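Local atomic coordinates of Sel1 repeat family protein (Pseudomonas aeruginosa, PDB entry 6LCH), a protein that serves as an immunity protein of the type VI secretion effector PldB, probably neutralising it by binding, and is built of Sel1 repeats. Residues A[164-169]-A[194-199]. Numbering follows the deposited sequence.
Sequences GYAPAS and VSQGGK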
# COMPACT_ATOMS: atom_id res chain seq x y z
N GLY A 164 3.00 7.78 4.74
CA GLY A 164 1.90 7.11 5.39
C GLY A 164 1.42 5.85 4.71
O GLY A 164 0.32 5.37 5.02
N TYR A 165 2.21 5.28 3.81
CA TYR A 165 1.83 4.10 3.04
C TYR A 165 2.15 2.86 3.86
O TYR A 165 3.32 2.51 4.03
CB TYR A 165 2.55 4.11 1.69
CG TYR A 165 2.24 2.95 0.78
CD1 TYR A 165 3.22 2.03 0.45
CD2 TYR A 165 0.97 2.78 0.24
CE1 TYR A 165 2.95 0.97 -0.39
CE2 TYR A 165 0.69 1.73 -0.61
CZ TYR A 165 1.68 0.82 -0.92
OH TYR A 165 1.42 -0.23 -1.76
N ALA A 166 1.11 2.20 4.36
CA ALA A 166 1.31 1.10 5.31
C ALA A 166 2.12 -0.07 4.77
O ALA A 166 2.99 -0.56 5.50
CB ALA A 166 -0.06 0.61 5.82
N PRO A 167 1.90 -0.57 3.54
CA PRO A 167 2.69 -1.73 3.09
C PRO A 167 4.19 -1.47 3.03
O PRO A 167 4.96 -2.43 3.04
CB PRO A 167 2.12 -2.02 1.69
CG PRO A 167 0.76 -1.43 1.71
CD PRO A 167 0.89 -0.19 2.54
N ALA A 168 4.62 -0.21 2.96
CA ALA A 168 6.05 0.08 3.01
C ALA A 168 6.58 -0.10 4.43
O ALA A 168 7.67 -0.65 4.62
CB ALA A 168 6.32 1.49 2.52
N SER A 169 5.83 0.36 5.43
CA SER A 169 6.20 0.12 6.81
C SER A 169 6.16 -1.37 7.15
O SER A 169 6.91 -1.83 8.01
CB SER A 169 5.29 0.90 7.75
OG SER A 169 5.56 2.30 7.69
N VAL A 194 0.34 -0.82 11.03
CA VAL A 194 -1.05 -0.94 11.46
C VAL A 194 -1.69 0.43 11.57
O VAL A 194 -2.79 0.66 11.05
CB VAL A 194 -1.13 -1.71 12.79
CG1 VAL A 194 -2.58 -1.80 13.26
CG2 VAL A 194 -0.52 -3.09 12.65
N SER A 195 -1.02 1.36 12.25
CA SER A 195 -1.56 2.71 12.42
C SER A 195 -1.78 3.43 11.10
O SER A 195 -2.47 4.46 11.08
CB SER A 195 -0.64 3.54 13.32
OG SER A 195 0.63 3.75 12.71
N GLN A 196 -1.22 2.93 10.00
CA GLN A 196 -1.41 3.51 8.68
C GLN A 196 -2.42 2.73 7.84
O GLN A 196 -2.51 2.97 6.63
CB GLN A 196 -0.07 3.58 7.93
CG GLN A 196 0.97 4.46 8.58
CD GLN A 196 2.36 4.14 8.08
OE1 GLN A 196 2.59 3.07 7.52
NE2 GLN A 196 3.29 5.07 8.28
N GLY A 197 -3.18 1.83 8.44
CA GLY A 197 -4.11 1.01 7.70
C GLY A 197 -3.56 -0.32 7.24
O GLY A 197 -4.14 -0.95 6.36
N GLY A 198 -2.45 -0.77 7.82
CA GLY A 198 -1.85 -2.03 7.43
C GLY A 198 -2.67 -3.23 7.85
O GLY A 198 -2.73 -3.56 9.04
N LYS A 199 -3.30 -3.88 6.87
CA LYS A 199 -4.06 -5.10 7.11
C LYS A 199 -3.15 -6.26 7.48
O LYS A 199 -3.35 -6.92 8.50
CB LYS A 199 -4.88 -5.43 5.86
CG LYS A 199 -5.48 -6.81 5.82
CD LYS A 199 -6.98 -6.78 5.67
CE LYS A 199 -7.44 -6.38 4.28
NZ LYS A 199 -7.31 -7.48 3.30
O HOH W 1 -1.59 3.09 4.15
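Gln196 lays its side chain across the turn that starts helix 166-178, its CB 3.4 Å from Gly164 O and its amide lying by Ser169. CG sits anti to the carbonyl carbon (chi1 -62°) and the chain runs extended beyond it, so OE1 passes over Ala166 and takes a hydrogen bond from Ser169 OG at 3.1 Å. The hydroxyl lies in the carbonyl plane, on a lone pair, at a C=O...O angle of 112°. The same oxygen is 3.2 Å from Ala166 CA. The methyl of Ala166 points into the other turn, with CB 3.4 Å from Gly198 N and 3.6 Å from Gln196 CB. That turn is a Schellman motif ending helix 183-195: Gly197, at positive phi, is its C-prime residue, and Gly198 then occupies the N-cap position of helix 199-208. Ala166 O also accepts a bond from Ser193 OG, while Ser169 backs onto Ala161 of helix 150-162. The contact thus sets two turns of this Sel1 solenoid against each other, one linking helices 150-162 and 166-178, the other 183-195 and 199-208. One water fastens them, donating to Gly164 O and to Gln196 O (2.6 Å from the latter) and accepting from Ala166 N. Gln196 therefore binds through both its side-chain and its backbone carbonyl, so the turns are held together by neutral groups alone across this contact: one direct hydrogen bond and one shared water.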